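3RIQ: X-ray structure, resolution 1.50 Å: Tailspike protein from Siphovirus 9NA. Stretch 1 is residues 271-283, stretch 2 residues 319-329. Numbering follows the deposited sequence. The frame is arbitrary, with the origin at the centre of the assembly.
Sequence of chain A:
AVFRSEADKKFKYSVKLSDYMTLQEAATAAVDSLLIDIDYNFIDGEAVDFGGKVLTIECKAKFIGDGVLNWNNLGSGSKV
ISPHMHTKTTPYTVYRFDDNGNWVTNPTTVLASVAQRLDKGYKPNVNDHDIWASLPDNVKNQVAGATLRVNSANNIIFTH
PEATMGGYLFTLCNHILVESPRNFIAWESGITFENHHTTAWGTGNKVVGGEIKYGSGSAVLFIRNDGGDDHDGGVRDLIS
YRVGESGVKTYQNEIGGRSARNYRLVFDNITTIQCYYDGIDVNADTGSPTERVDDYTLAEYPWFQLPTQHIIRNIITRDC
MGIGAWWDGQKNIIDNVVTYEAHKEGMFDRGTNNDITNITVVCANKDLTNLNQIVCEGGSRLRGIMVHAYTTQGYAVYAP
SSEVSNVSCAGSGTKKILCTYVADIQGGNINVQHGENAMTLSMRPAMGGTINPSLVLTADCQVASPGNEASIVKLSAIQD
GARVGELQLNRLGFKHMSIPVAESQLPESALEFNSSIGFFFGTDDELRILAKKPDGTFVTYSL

Stretch 1 271-283: TTIQCYYDGIDVN
Stretch 2 (319-329) DCMGIGAWWDG

Successive coils of a tailspike chain can pack as parallel neighbours, sulfur and methyl groups filling the space between them while backbone amides and a few carboxylates set the register. Residues 271-283 and 319-329 of the 9NA tailspike illustrate this, burying 885 Å² between them. At the apolar centre, Cys275 (chi1 p) and Cys320 (chi1 m) bring their SG atoms to 3.5 Å, too far apart for a disulfide. Cys320 SG also lies 3.8 Å from Thr272 CG2 and 3.8 Å from Gly279 CA. Further along, Ile280 CG1 meets Ala325 CB at 3.9 Å, with Ile280 p,t, and Val282 CB lies 4.1 Å from Trp327 CB. Tyr276 (t) points its CA-to-CB bond away, yet its ring returns to place CE1 3.8 Å from CG of Met321 (t,p,p).

The two chains run in the same direction, pairing Gln274 with Cys320 (CA to CA 4.3 Å), Tyr277 with Gly322 (4.2 Å), Gly279 with Gly324 (4.9 Å) and Val282 with Trp327 (4.5 Å). Gln274 (phi/psi 54/44) and Asp319 (57/40) both adopt left-handed conformations. In the irregular part, Met321 N donates to Cys275 O (3.0 Å), Gly322 N to Tyr277 O (2.9 Å) and Gly279 N to Ile323 O (2.9 Å). Glycine suits two of these positions sterically: an ideal CB on Gly279 would fall 2.0 Å from Gly324 O, and one on Gly322 would fall 2.4 Å from Asp278 OD1. A short parallel ladder follows, in which Trp326 N donates to Ile280 O (3.3 Å) and Val282 N to Trp326 O (3.0 Å); Asp328 N adds a weak bond to Val282 O (3.3 Å). Asp281 and Trp326 share one face of this ladder, Val282 and Trp327 the other.

Carboxylates complete the polar edge. Asp278 (chi1 m) accepts from the backbone through OD1, 2.9 Å from Ile323 N, while its OD2 receives a weak bond from Trp326 NE1, also at 2.9 Å. The end of the Trp326 side chain (chi1 p, chi2 -38°) comes nearer the first stretch, where Asn283 ND2 sits over one ring face, 3.3 Å from Trp326 CE2. That amide is held by its bond to Asp281 OD1 (ND2 to OD1 2.8 Å), with Asp281 t and Asn283 m. At the far end, the oxygen of a water lies 3.0 Å from both Val282 O and Asp328 OD1, linking the two stretches. At the opposite end, Gln274 (m,t) extends its amide so that NE2 donates to Asp319 OD2 at 2.9 Å, with Asp319 t.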

# COMPACT_ATOMS: atom_id res chain seq x y z
N THR A 271 7.60 -10.05 2.94
CA THR A 271 8.32 -10.17 1.67
C THR A 271 8.89 -11.58 1.63
O THR A 271 9.77 -11.89 2.46
CB THR A 271 9.51 -9.16 1.62
OG1 THR A 271 8.99 -7.83 1.73
CG2 THR A 271 10.33 -9.33 0.35
N THR A 272 8.45 -12.40 0.69
CA THR A 272 8.95 -13.79 0.60
C THR A 272 9.71 -13.96 -0.68
O THR A 272 9.18 -13.69 -1.76
CB THR A 272 7.82 -14.82 0.65
OG1 THR A 272 7.07 -14.63 1.84
CG2 THR A 272 8.42 -16.24 0.63
N ILE A 273 10.97 -14.34 -0.55
CA ILE A 273 11.85 -14.51 -1.71
C ILE A 273 12.25 -15.97 -1.88
O ILE A 273 12.92 -16.52 -1.01
CB ILE A 273 13.13 -13.66 -1.52
CG1 ILE A 273 12.77 -12.14 -1.44
CG2 ILE A 273 14.16 -13.96 -2.66
CD1 ILE A 273 13.93 -11.20 -0.94
N GLN A 274 11.85 -16.60 -2.99
CA GLN A 274 12.32 -17.95 -3.38
C GLN A 274 12.12 -19.02 -2.30
O GLN A 274 13.01 -19.84 -2.07
CB GLN A 274 13.77 -17.92 -3.85
CG GLN A 274 13.91 -17.12 -5.15
CD GLN A 274 15.36 -17.06 -5.62
OE1 GLN A 274 16.29 -16.80 -4.83
NE2 GLN A 274 15.56 -17.31 -6.90
N CYS A 275 10.96 -19.04 -1.65
CA CYS A 275 10.64 -20.24 -0.81
C CYS A 275 10.32 -21.42 -1.74
O CYS A 275 10.00 -21.23 -2.93
CB CYS A 275 9.49 -19.98 0.16
SG CYS A 275 7.91 -19.56 -0.65
N TYR A 276 10.46 -22.64 -1.23
CA TYR A 276 10.25 -23.81 -2.08
C TYR A 276 8.78 -24.19 -2.21
O TYR A 276 8.38 -24.78 -3.23
CB TYR A 276 11.09 -24.99 -1.59
CG TYR A 276 11.20 -26.12 -2.57
CD1 TYR A 276 11.71 -25.92 -3.88
CD2 TYR A 276 10.85 -27.42 -2.20
CE1 TYR A 276 11.85 -27.00 -4.79
CE2 TYR A 276 11.01 -28.49 -3.08
CZ TYR A 276 11.49 -28.27 -4.39
OH TYR A 276 11.64 -29.34 -5.28
N TYR A 277 7.96 -23.85 -1.19
CA TYR A 277 6.53 -23.99 -1.36
C TYR A 277 5.88 -22.60 -1.57
O TYR A 277 6.27 -21.90 -2.52
CB TYR A 277 5.93 -24.86 -0.25
CG TYR A 277 6.23 -26.34 -0.52
CD1 TYR A 277 5.33 -27.11 -1.28
CD2 TYR A 277 7.43 -26.93 -0.13
CE1 TYR A 277 5.59 -28.46 -1.55
CE2 TYR A 277 7.71 -28.26 -0.39
CZ TYR A 277 6.80 -29.03 -1.11
OH TYR A 277 7.08 -30.37 -1.39
N ASP A 278 4.95 -22.16 -0.73
CA ASP A 278 4.06 -21.05 -1.15
C ASP A 278 4.48 -19.74 -0.48
O ASP A 278 4.87 -19.72 0.69
CB ASP A 278 2.62 -21.40 -0.76
CG ASP A 278 2.28 -22.81 -1.19
OD1 ASP A 278 2.54 -23.10 -2.39
OD2 ASP A 278 1.86 -23.63 -0.35
N GLY A 279 4.40 -18.64 -1.22
CA GLY A 279 4.87 -17.35 -0.68
C GLY A 279 4.32 -17.04 0.70
O GLY A 279 5.04 -16.57 1.59
N ILE A 280 3.01 -17.24 0.88
CA ILE A 280 2.45 -17.42 2.22
C ILE A 280 1.51 -18.60 2.10
O ILE A 280 0.93 -18.83 1.03
CB ILE A 280 1.69 -16.15 2.74
CG1 ILE A 280 0.45 -15.81 1.88
CG2 ILE A 280 2.63 -14.95 2.85
CD1 ILE A 280 -0.35 -14.63 2.41
N ASP A 281 1.37 -19.37 3.19
CA ASP A 281 0.42 -20.51 3.22
C ASP A 281 -0.49 -20.26 4.41
O ASP A 281 -0.17 -20.65 5.54
CB ASP A 281 1.18 -21.84 3.41
CG ASP A 281 0.24 -23.02 3.63
OD1 ASP A 281 -0.99 -22.83 3.43
OD2 ASP A 281 0.73 -24.13 3.97
N VAL A 282 -1.61 -19.58 4.17
CA VAL A 282 -2.54 -19.27 5.26
C VAL A 282 -3.77 -20.17 5.06
O VAL A 282 -4.88 -19.68 4.82
CB VAL A 282 -2.89 -17.77 5.31
CG1 VAL A 282 -3.75 -17.45 6.54
CG2 VAL A 282 -1.59 -16.92 5.39
N ASN A 283 -3.53 -21.49 5.07
CA ASN A 283 -4.61 -22.46 4.96
C ASN A 283 -4.87 -23.15 6.29
O ASN A 283 -3.94 -23.29 7.12
CB ASN A 283 -4.24 -23.53 3.92
CG ASN A 283 -4.35 -23.01 2.49
OD1 ASN A 283 -5.35 -23.27 1.79
ND2 ASN A 283 -3.35 -22.26 2.04
N ASP A 319 9.43 -15.22 -7.16
CA ASP A 319 10.08 -16.45 -7.65
C ASP A 319 9.95 -17.63 -6.65
O ASP A 319 10.89 -18.43 -6.47
CB ASP A 319 11.57 -16.15 -8.01
CG ASP A 319 12.20 -17.17 -8.95
OD1 ASP A 319 11.48 -17.91 -9.68
OD2 ASP A 319 13.46 -17.23 -8.96
N CYS A 320 8.78 -17.74 -6.03
CA CYS A 320 8.48 -18.85 -5.16
C CYS A 320 8.11 -20.07 -5.99
O CYS A 320 7.42 -19.95 -7.01
CB CYS A 320 7.33 -18.46 -4.23
SG CYS A 320 7.84 -17.10 -3.07
N MET A 321 8.61 -21.25 -5.58
CA MET A 321 8.42 -22.45 -6.38
C MET A 321 6.99 -22.99 -6.34
O MET A 321 6.54 -23.68 -7.29
CB MET A 321 9.44 -23.50 -5.94
CG MET A 321 9.45 -24.81 -6.74
SD MET A 321 9.65 -24.66 -8.54
CE MET A 321 11.41 -24.25 -8.68
N GLY A 322 6.26 -22.65 -5.28
CA GLY A 322 4.86 -23.03 -5.12
C GLY A 322 3.94 -21.91 -5.61
O GLY A 322 4.20 -21.25 -6.65
N ILE A 323 2.84 -21.72 -4.88
CA ILE A 323 1.85 -20.69 -5.21
C ILE A 323 2.34 -19.36 -4.67
O ILE A 323 2.97 -19.29 -3.62
CB ILE A 323 0.48 -21.10 -4.63
CG1 ILE A 323 0.01 -22.41 -5.30
CG2 ILE A 323 -0.59 -19.99 -4.79
CD1 ILE A 323 -1.24 -23.03 -4.66
N GLY A 324 2.08 -18.28 -5.42
CA GLY A 324 2.63 -16.98 -5.03
C GLY A 324 2.13 -16.53 -3.66
O GLY A 324 2.91 -15.99 -2.87
N ALA A 325 0.85 -16.75 -3.37
CA ALA A 325 0.23 -16.43 -2.05
C ALA A 325 -1.11 -17.13 -2.07
O ALA A 325 -1.85 -17.04 -3.09
CB ALA A 325 0.01 -14.91 -1.88
N TRP A 326 -1.44 -17.82 -0.99
CA TRP A 326 -2.75 -18.45 -0.92
C TRP A 326 -3.29 -18.66 0.48
O TRP A 326 -2.55 -18.55 1.50
CB TRP A 326 -2.82 -19.76 -1.73
CG TRP A 326 -2.23 -21.02 -1.12
CD1 TRP A 326 -1.08 -21.17 -0.37
CD2 TRP A 326 -2.73 -22.35 -1.35
NE1 TRP A 326 -0.85 -22.53 -0.09
CE2 TRP A 326 -1.85 -23.27 -0.68
CE3 TRP A 326 -3.82 -22.86 -2.07
CZ2 TRP A 326 -2.05 -24.66 -0.72
CZ3 TRP A 326 -4.02 -24.26 -2.12
CH2 TRP A 326 -3.14 -25.13 -1.45
N TRP A 327 -4.59 -18.94 0.52
CA TRP A 327 -5.34 -19.10 1.77
C TRP A 327 -6.59 -19.92 1.48
O TRP A 327 -7.00 -20.07 0.31
CB TRP A 327 -5.76 -17.73 2.36
CG TRP A 327 -6.54 -16.88 1.37
CD1 TRP A 327 -7.90 -16.88 1.16
CD2 TRP A 327 -5.98 -15.97 0.42
NE1 TRP A 327 -8.23 -16.01 0.13
CE2 TRP A 327 -7.07 -15.44 -0.34
CE3 TRP A 327 -4.67 -15.55 0.13
CZ2 TRP A 327 -6.87 -14.52 -1.40
CZ3 TRP A 327 -4.47 -14.62 -0.87
CH2 TRP A 327 -5.57 -14.10 -1.63
N ASP A 328 -7.18 -20.45 2.55
CA ASP A 328 -8.55 -21.02 2.46
C ASP A 328 -9.41 -20.33 3.53
O ASP A 328 -9.03 -19.29 4.07
CB ASP A 328 -8.58 -22.57 2.61
CG ASP A 328 -8.34 -23.03 4.05
OD1 ASP A 328 -7.77 -22.23 4.82
OD2 ASP A 328 -8.73 -24.18 4.39
N GLY A 329 -10.52 -20.96 3.87
CA GLY A 329 -11.43 -20.44 4.87
C GLY A 329 -12.30 -19.32 4.32
O GLY A 329 -12.34 -19.06 3.10
O HOH W 1 -7.24 -19.96 6.64